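Perosamine synthetase (Caulobacter crescentus, PDB 3BN1) makes GDP-perosamine for the bacterial O-antigen by transferring an amino group from L-glutamate to GDP-4-keto-6-deoxy-D-mannose, with pyridoxal 5'-phosphate as its cofactor. Local coordinates at residues 68-73 with 96-101; 80-85 with 117-122; 100-105 with 327-332. All coordinates share one frame; numbering follows the deposited sequence.

How the contacts relate
The three contacts lie around the neighbouring strands 80-84 and 101-105 at one edge of the mixed sheet in the large, aspartate aminotransferase-like domain. In chain order come helix 62-72, strand 80-84, helix 90-98, strand 101-105 and helix 116-119, with 327-332 joining from far along the sequence. The centres of contact 1 and contact 2 are about 17 Å apart, those of contact 1 and contact 3 about 14 Å, and those of contact 2 and contact 3 about 11 Å. Contact 1 packs two helices; its Ala100 and Thr101 also begin contact 3, where the chain enters the outermost strand 101-105. Backbone bonds between the two strands tie contacts 2 and 3 together. Contacts 1 and 3 also reach the second subunit, through helix 90-98 and residues 327-329.

Contact 1. Residues 68-73 with 96-101; sequences LALVAM and TYCGAT
Cys98 carries its side of this contact through a single atom, the sulfur, which meets two consecutive residues of the other helix. SG of Cys98 lies 3.5 Å from CB of Leu70, close to the root of that side chain, while the branch atom CD1 of Leu70 is farther off, 4.1 Å from the same SG. From Val71 it is the CG2 methyl that turns to the sulfur, with 3.9 Å between Val71 CG2 and Cys98 SG. The other methyl, CG1, stands anti to the backbone N (chi1 173°), and this leaves CG2 beside the N and facing the neighbouring helix. On Cys98, a chi1 of -61° keeps SG beside the backbone N, directed at Leu70 and Val71. The backbones approach most closely at Val71 and Cys98, whose CA atoms are 6.6 Å apart.

In the fold, this is where the ends of helices 62-72 and 90-98 pack side by side. Helix 90-98 is the crossover of a beta-alpha-beta unit, linking the parallel neighbouring strands 80-84 and 101-105 of the large domain's sheet. Ile75, in the loop after the first helix, touches Leu70, Cys98 and Ala100, and Leu212 of helix 203-213 also touches Val71.

Polar bonds lie within each segment's backbone or go to partners outside the pair. Met73 N still bonds to Ala69 O, at 2.9 Å, in the last turn of its helix. The other helix ends in a Schellman motif: Gly99 takes a positive phi of 84°, its N bonds to Thr96 O at 2.8 Å, and the chain turns off toward strand 101-105. One residue before Cys98, Tyr97 lays its ring edge-to-face with that of His67 and hydrogen-bonds through OH to Gly229 O of the second subunit.

Contact 2. Residues 80-85 with 117-122; sequences EVIVPS and AKLEAL
Glu80 OE1 is gripped by a water, which donates to it at 2.7 Å, and by Thr124 OG1, just beyond the second segment. The same water donates to Leu122 O at 3.0 Å, bridging the carboxylate at the start of the strand to the end of the 3-10 turn. OE2 of Glu80 is paired separately with Arg126 in a salt bridge, so both carboxylate oxygens have partners and the group's rotation is probably well fixed.

Beyond this polar bridge, Ile82 makes the apolar contact with its two arms. A chi1 of -71° puts CG1 beside the backbone N and leaves CG2 anti to it, where Ile82 CG2 meets Leu119 CD1 at 3.6 Å. The longer arm ends in CD1, which lies 3.8 Å from Leu122 CB. Both leucines sit on one turn, with Leu122 N bonded to Leu119 O at 2.7 Å.

Strand 80-84 lies between the parallel strands 101-105 and 127-130, and helix 116-119 with its 3-10 extension packs over one face of them: Leu122 also touches Val105, and Leu119 touches Ile130.

Contact 3. Residues 100-105 with 327-332; sequences ATPVLV and PPYAHL
Leu332 reaches onto the strand with its CB and both methyls, CD1 foremost. CD1 approaches Pro102 at two points, the ring carbon CB at 3.8 Å and the carbonyl O at 3.6 Å, while Leu332 CB rests 3.9 Å from Leu104 CD1. Both strand side chains run about perpendicular to the leucine. Its CB points at the strand from the backbone and meets Leu104; a chi2 of 180° extends CD1 onward to Pro102. Tyr329 adds a looser touch, its CE1 4.2 Å from Pro102 CG, which approaches the tyrosine ring obliquely.

A water joins the backbones: it donates to Leu332 O at 2.7 Å and accepts a long bond from Leu104 N at 3.3 Å. Behind this layer, Leu332 N bonds to Tyr329 O at 2.8 Å, closing the turn that presents both side chains to the strand. Asn93 and Thr96 of helix 90-98 hold Tyr329 OH, and Val228 of the second subunit packs on the tyrosine.

Strand 101-105 is outermost in the chain's mixed sheet, and here a loop remote in sequence covers this last strand of an aspartate aminotransferase-type large domain.

Contact 1. Residues 68-73 with 96-101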
loop_
_atom_site.group_PDB
_atom_site.type_symbol
_atom_site.label_atom_id
_atom_site.label_comp_id
_atom_site.label_asym_id
_atom_site.label_seq_id
_atom_site.Cartn_x
_atom_site.Cartn_y
_atom_site.Cartn_z
ATOM N N LEU A 68 -8.419 3.807 -4.370
ATOM C CA LEU A 68 -9.297 4.161 -3.296
ATOM C C LEU A 68 -10.358 5.185 -3.738
ATOM O O LEU A 68 -11.555 5.036 -3.466
ATOM C CB LEU A 68 -8.474 4.736 -2.136
ATOM C CG LEU A 68 -9.277 5.190 -0.911
ATOM C CD1 LEU A 68 -10.039 3.970 -0.315
ATOM C CD2 LEU A 68 -8.276 5.717 0.090
ATOM N N ALA A 69 -9.941 6.275 -4.381
ATOM C CA ALA A 69 -10.936 7.300 -4.749
ATOM C C ALA A 69 -12.016 6.746 -5.711
ATOM O O ALA A 69 -13.218 7.071 -5.633
ATOM C CB ALA A 69 -10.182 8.482 -5.394
ATOM N N LEU A 70 -11.606 5.910 -6.671
ATOM C CA LEU A 70 -12.587 5.381 -7.630
ATOM C C LEU A 70 -13.596 4.509 -6.884
ATOM O O LEU A 70 -14.806 4.542 -7.114
ATOM C CB LEU A 70 -11.891 4.479 -8.624
ATOM C CG LEU A 70 -11.034 5.294 -9.582
ATOM C CD1 LEU A 70 -10.081 4.425 -10.417
ATOM C CD2 LEU A 70 -11.845 6.298 -10.470
ATOM N N VAL A 71 -13.065 3.656 -6.018
ATOM C CA VAL A 71 -13.971 2.761 -5.303
ATOM C C VAL A 71 -14.950 3.617 -4.481
ATOM O O VAL A 71 -16.172 3.410 -4.551
ATOM C CB VAL A 71 -13.216 1.756 -4.442
ATOM C CG1 VAL A 71 -14.226 0.971 -3.574
ATOM C CG2 VAL A 71 -12.397 0.743 -5.349
ATOM N N ALA A 72 -14.436 4.627 -3.773
ATOM C CA ALA A 72 -15.266 5.568 -2.986
ATOM C C ALA A 72 -16.331 6.254 -3.826
ATOM O O ALA A 72 -17.472 6.359 -3.411
ATOM C CB ALA A 72 -14.412 6.636 -2.342
ATOM N N MET A 73 -15.996 6.652 -5.044
ATOM C CA MET A 73 -16.996 7.246 -5.928
ATOM C C MET A 73 -17.917 6.169 -6.498
ATOM O O MET A 73 -18.798 6.443 -7.304
ATOM C CB MET A 73 -16.336 7.928 -7.089
ATOM C CG MET A 73 -15.340 8.949 -6.636
ATOM S SD MET A 73 -14.968 10.000 -8.031
ATOM C CE MET A 73 -13.855 9.004 -8.842
ATOM N N THR A 96 -8.981 -0.477 -13.806
ATOM C CA THR A 96 -8.976 -1.889 -13.984
ATOM C C THR A 96 -9.228 -2.563 -12.675
ATOM O O THR A 96 -9.957 -3.529 -12.644
ATOM C CB THR A 96 -7.655 -2.343 -14.552
ATOM O OG1 THR A 96 -7.673 -1.992 -15.938
ATOM C CG2 THR A 96 -7.560 -3.896 -14.542
ATOM N N TYR A 97 -8.596 -2.088 -11.610
ATOM C CA TYR A 97 -8.767 -2.756 -10.345
ATOM C C TYR A 97 -10.225 -2.692 -9.902
ATOM O O TYR A 97 -10.672 -3.535 -9.099
ATOM C CB TYR A 97 -7.986 -2.081 -9.256
ATOM C CG TYR A 97 -6.502 -1.903 -9.407
ATOM C CD1 TYR A 97 -5.724 -2.759 -10.162
ATOM C CD2 TYR A 97 -5.876 -0.832 -8.777
ATOM C CE1 TYR A 97 -4.317 -2.539 -10.310
ATOM C CE2 TYR A 97 -4.532 -0.618 -8.903
ATOM C CZ TYR A 97 -3.729 -1.510 -9.597
ATOM O OH TYR A 97 -2.364 -1.317 -9.667
ATOM N N CYS A 98 -10.971 -1.696 -10.373
ATOM C CA CYS A 98 -12.383 -1.617 -9.944
ATOM C C CYS A 98 -13.184 -2.632 -10.703
ATOM O O CYS A 98 -14.317 -2.894 -10.350
ATOM C CB CYS A 98 -13.008 -0.241 -10.211
ATOM S SG CYS A 98 -12.095 1.017 -9.272
ATOM N N GLY A 99 -12.596 -3.203 -11.743
ATOM C CA GLY A 99 -13.309 -4.144 -12.602
ATOM C C GLY A 99 -14.050 -3.243 -13.607
ATOM O O GLY A 99 -14.997 -3.679 -14.295
ATOM N N ALA A 100 -13.628 -1.986 -13.710
ATOM C CA ALA A 100 -14.252 -1.100 -14.683
ATOM C C ALA A 100 -13.353 -1.039 -15.937
ATOM O O ALA A 100 -12.226 -1.608 -15.988
ATOM C CB ALA A 100 -14.404 0.292 -14.083
ATOM N N THR A 101 -13.920 -0.448 -16.992
ATOM C CA THR A 101 -13.282 -0.313 -18.314
ATOM C C THR A 101 -12.748 1.093 -18.632
ATOM O O THR A 101 -13.492 2.076 -18.759
ATOM C CB THR A 101 -14.330 -0.647 -19.347
ATOM O OG1 THR A 101 -14.810 -1.989 -19.105
ATOM C CG2 THR A 101 -13.749 -0.496 -20.682
#

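Contact 2. Residues 80-85 with 117-122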
loop_
_atom_site.group_PDB
_atom_site.type_symbol
_atom_site.label_atom_id
_atom_site.label_comp_id
_atom_site.label_asym_id
_atom_site.label_seq_id
_atom_site.Cartn_x
_atom_site.Cartn_y
_atom_site.Cartn_z
ATOM N N GLU A 80 -17.496 2.669 -17.211
ATOM C CA GLU A 80 -16.389 3.095 -18.079
ATOM C C GLU A 80 -15.847 4.380 -17.496
ATOM O O GLU A 80 -16.625 5.167 -16.972
ATOM C CB GLU A 80 -16.900 3.407 -19.490
ATOM C CG GLU A 80 -17.199 2.098 -20.257
ATOM C CD GLU A 80 -17.866 2.318 -21.607
ATOM O OE1 GLU A 80 -17.992 3.494 -22.035
ATOM O OE2 GLU A 80 -18.287 1.310 -22.241
ATOM N N VAL A 81 -14.528 4.576 -17.559
ATOM C CA VAL A 81 -13.902 5.822 -17.093
ATOM C C VAL A 81 -13.015 6.222 -18.259
ATOM O O VAL A 81 -12.184 5.389 -18.750
ATOM C CB VAL A 81 -13.046 5.582 -15.791
ATOM C CG1 VAL A 81 -12.223 6.802 -15.315
ATOM C CG2 VAL A 81 -13.937 4.931 -14.726
ATOM N N ILE A 82 -13.155 7.492 -18.677
ATOM C CA ILE A 82 -12.299 7.979 -19.739
ATOM C C ILE A 82 -10.984 8.463 -19.150
ATOM O O ILE A 82 -10.993 9.284 -18.217
ATOM C CB ILE A 82 -12.991 9.109 -20.522
ATOM C CG1 ILE A 82 -14.131 8.505 -21.355
ATOM C CG2 ILE A 82 -11.978 9.804 -21.474
ATOM C CD1 ILE A 82 -15.238 9.514 -21.738
ATOM N N VAL A 83 -9.886 7.912 -19.692
ATOM C CA VAL A 83 -8.495 8.132 -19.283
ATOM C C VAL A 83 -7.647 8.368 -20.548
ATOM O O VAL A 83 -7.888 7.706 -21.566
ATOM C CB VAL A 83 -7.985 6.843 -18.629
ATOM C CG1 VAL A 83 -6.574 6.995 -18.070
ATOM C CG2 VAL A 83 -8.954 6.348 -17.593
ATOM N N PRO A 84 -6.698 9.322 -20.518
ATOM C CA PRO A 84 -5.836 9.528 -21.686
ATOM C C PRO A 84 -4.930 8.305 -21.887
ATOM O O PRO A 84 -4.481 7.681 -20.934
ATOM C CB PRO A 84 -5.013 10.762 -21.321
ATOM C CG PRO A 84 -5.169 10.954 -19.844
ATOM C CD PRO A 84 -6.471 10.326 -19.450
ATOM N N SER A 85 -4.704 7.927 -23.132
ATOM C CA SER A 85 -3.779 6.825 -23.448
ATOM C C SER A 85 -2.388 7.258 -23.003
ATOM O O SER A 85 -1.647 6.445 -22.459
ATOM C CB SER A 85 -3.705 6.521 -24.943
ATOM O OG SER A 85 -3.039 5.289 -25.185
ATOM N N ALA A 117 -11.763 18.320 -26.522
ATOM C CA ALA A 117 -12.526 18.248 -27.752
ATOM C C ALA A 117 -12.780 16.832 -28.225
ATOM O O ALA A 117 -13.605 16.685 -29.120
ATOM C CB ALA A 117 -11.902 19.066 -28.856
ATOM N N LYS A 118 -12.092 15.825 -27.673
ATOM C CA LYS A 118 -12.298 14.435 -28.123
ATOM C C LYS A 118 -13.124 13.661 -27.093
ATOM O O LYS A 118 -13.493 12.495 -27.254
ATOM C CB LYS A 118 -10.948 13.743 -28.385
ATOM C CG LYS A 118 -10.160 14.483 -29.452
ATOM C CD LYS A 118 -9.148 13.600 -30.212
ATOM C CE LYS A 118 -9.488 13.583 -31.728
ATOM N NZ LYS A 118 -8.427 14.103 -32.666
ATOM N N LEU A 119 -13.448 14.342 -26.016
ATOM C CA LEU A 119 -14.196 13.671 -24.969
ATOM C C LEU A 119 -15.618 13.238 -25.295
ATOM O O LEU A 119 -16.029 12.084 -25.052
ATOM C CB LEU A 119 -14.265 14.640 -23.803
ATOM C CG LEU A 119 -14.093 14.328 -22.328
ATOM C CD1 LEU A 119 -13.060 13.186 -22.132
ATOM C CD2 LEU A 119 -13.723 15.696 -21.669
ATOM N N GLU A 120 -16.424 14.188 -25.765
ATOM C CA GLU A 120 -17.849 13.901 -25.895
ATOM C C GLU A 120 -18.265 12.696 -26.647
ATOM O O GLU A 120 -19.190 12.006 -26.255
ATOM C CB GLU A 120 -18.684 15.103 -26.295
ATOM C CG GLU A 120 -19.930 15.126 -25.471
ATOM C CD GLU A 120 -20.611 16.432 -25.583
ATOM O OE1 GLU A 120 -19.925 17.352 -26.082
ATOM O OE2 GLU A 120 -21.787 16.519 -25.169
ATOM N N ALA A 121 -17.572 12.493 -27.754
ATOM C CA ALA A 121 -17.843 11.401 -28.649
ATOM C C ALA A 121 -17.476 10.094 -27.966
ATOM O O ALA A 121 -17.716 9.019 -28.510
ATOM C CB ALA A 121 -16.967 11.578 -29.864
ATOM N N LEU A 122 -16.841 10.161 -26.800
ATOM C CA LEU A 122 -16.463 8.875 -26.155
ATOM C C LEU A 122 -17.457 8.479 -25.070
ATOM O O LEU A 122 -17.416 7.352 -24.487
ATOM C CB LEU A 122 -15.080 9.002 -25.504
ATOM C CG LEU A 122 -13.951 9.096 -26.547
ATOM C CD1 LEU A 122 -12.660 9.282 -25.713
ATOM C CD2 LEU A 122 -13.904 7.821 -27.285
HETATM O O HOH W 1 -17.110 6.009 -21.807
#

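Contact 3. Residues 100-105 with 327-332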
loop_
_atom_site.group_PDB
_atom_site.type_symbol
_atom_site.label_atom_id
_atom_site.label_comp_id
_atom_site.label_asym_id
_atom_site.label_seq_id
_atom_site.Cartn_x
_atom_site.Cartn_y
_atom_site.Cartn_z
ATOM N N ALA A 100 -13.628 -1.986 -13.710
ATOM C CA ALA A 100 -14.252 -1.100 -14.683
ATOM C C ALA A 100 -13.353 -1.039 -15.937
ATOM O O ALA A 100 -12.226 -1.608 -15.988
ATOM C CB ALA A 100 -14.404 0.292 -14.083
ATOM N N THR A 101 -13.920 -0.448 -16.992
ATOM C CA THR A 101 -13.282 -0.313 -18.314
ATOM C C THR A 101 -12.748 1.093 -18.632
ATOM O O THR A 101 -13.492 2.076 -18.759
ATOM C CB THR A 101 -14.330 -0.647 -19.347
ATOM O OG1 THR A 101 -14.810 -1.989 -19.105
ATOM C CG2 THR A 101 -13.749 -0.496 -20.682
ATOM N N PRO A 102 -11.449 1.163 -18.865
ATOM C CA PRO A 102 -10.761 2.402 -19.236
ATOM C C PRO A 102 -11.219 2.700 -20.692
ATOM O O PRO A 102 -11.364 1.782 -21.512
ATOM C CB PRO A 102 -9.293 1.953 -19.226
ATOM C CG PRO A 102 -9.293 0.768 -18.350
ATOM C CD PRO A 102 -10.497 0.046 -18.754
ATOM N N VAL A 103 -11.473 3.971 -21.009
ATOM C CA VAL A 103 -11.877 4.409 -22.358
ATOM C C VAL A 103 -10.929 5.534 -22.690
ATOM O O VAL A 103 -10.958 6.647 -22.106
ATOM C CB VAL A 103 -13.353 4.856 -22.420
ATOM C CG1 VAL A 103 -13.719 5.489 -23.814
ATOM C CG2 VAL A 103 -14.246 3.645 -22.097
ATOM N N LEU A 104 -10.021 5.173 -23.586
ATOM C CA LEU A 104 -8.887 5.969 -23.877
ATOM C C LEU A 104 -9.248 7.098 -24.777
ATOM O O LEU A 104 -10.036 6.942 -25.701
ATOM C CB LEU A 104 -7.722 5.156 -24.505
ATOM C CG LEU A 104 -7.214 3.903 -23.768
ATOM C CD1 LEU A 104 -6.075 3.218 -24.482
ATOM C CD2 LEU A 104 -6.811 4.295 -22.331
ATOM N N VAL A 105 -8.604 8.219 -24.476
ATOM C CA VAL A 105 -8.777 9.478 -25.224
ATOM C C VAL A 105 -7.378 10.074 -25.560
ATOM O O VAL A 105 -6.382 9.842 -24.836
ATOM C CB VAL A 105 -9.614 10.521 -24.418
ATOM C CG1 VAL A 105 -8.881 10.912 -23.103
ATOM C CG2 VAL A 105 -9.916 11.721 -25.308
ATOM N N PRO A 327 1.054 -4.331 -23.833
ATOM C CA PRO A 327 0.196 -5.506 -23.720
ATOM C C PRO A 327 -1.083 -5.387 -22.910
ATOM O O PRO A 327 -2.155 -5.824 -23.326
ATOM C CB PRO A 327 1.125 -6.547 -23.108
ATOM C CG PRO A 327 2.486 -6.164 -23.660
ATOM C CD PRO A 327 2.485 -4.683 -23.780
ATOM N N PRO A 328 -1.003 -4.804 -21.727
ATOM C CA PRO A 328 -2.229 -4.796 -20.953
ATOM C C PRO A 328 -3.401 -4.044 -21.585
ATOM O O PRO A 328 -4.540 -4.393 -21.316
ATOM C CB PRO A 328 -1.815 -4.266 -19.578
ATOM C CG PRO A 328 -0.439 -4.136 -19.606
ATOM C CD PRO A 328 0.150 -4.298 -20.960
ATOM N N TYR A 329 -3.162 -3.023 -22.406
ATOM C CA TYR A 329 -4.265 -2.208 -22.913
ATOM C C TYR A 329 -4.339 -2.120 -24.420
ATOM O O TYR A 329 -5.054 -1.293 -24.990
ATOM C CB TYR A 329 -4.143 -0.790 -22.325
ATOM C CG TYR A 329 -4.395 -0.880 -20.822
ATOM C CD1 TYR A 329 -5.626 -1.349 -20.329
ATOM C CD2 TYR A 329 -3.381 -0.588 -19.904
ATOM C CE1 TYR A 329 -5.790 -1.564 -18.935
ATOM C CE2 TYR A 329 -3.552 -0.784 -18.536
ATOM C CZ TYR A 329 -4.760 -1.283 -18.059
ATOM O OH TYR A 329 -4.993 -1.482 -16.726
ATOM N N ALA A 330 -3.604 -3.007 -25.062
ATOM C CA ALA A 330 -3.542 -3.004 -26.508
ATOM C C ALA A 330 -4.941 -3.249 -27.068
ATOM O O ALA A 330 -5.290 -2.812 -28.164
ATOM C CB ALA A 330 -2.596 -4.090 -26.948
ATOM N N HIS A 331 -5.757 -3.921 -26.263
ATOM C CA HIS A 331 -7.127 -4.216 -26.641
ATOM C C HIS A 331 -8.046 -2.967 -26.623
ATOM O O HIS A 331 -9.192 -2.991 -27.093
ATOM C CB HIS A 331 -7.650 -5.339 -25.705
ATOM C CG HIS A 331 -7.842 -4.932 -24.283
ATOM N ND1 HIS A 331 -6.810 -4.873 -23.378
ATOM C CD2 HIS A 331 -8.965 -4.601 -23.595
ATOM C CE1 HIS A 331 -7.283 -4.540 -22.189
ATOM N NE2 HIS A 331 -8.585 -4.345 -22.300
ATOM N N LEU A 332 -7.542 -1.844 -26.122
ATOM C CA LEU A 332 -8.383 -0.678 -26.054
ATOM C C LEU A 332 -7.900 0.284 -27.117
ATOM O O LEU A 332 -8.315 1.454 -27.105
ATOM C CB LEU A 332 -8.207 -0.013 -24.695
ATOM C CG LEU A 332 -8.521 -0.873 -23.484
ATOM C CD1 LEU A 332 -8.247 0.064 -22.313
ATOM C CD2 LEU A 332 -9.980 -1.286 -23.576
HETATM O O HOH W 2 -10.265 2.735 -25.761
#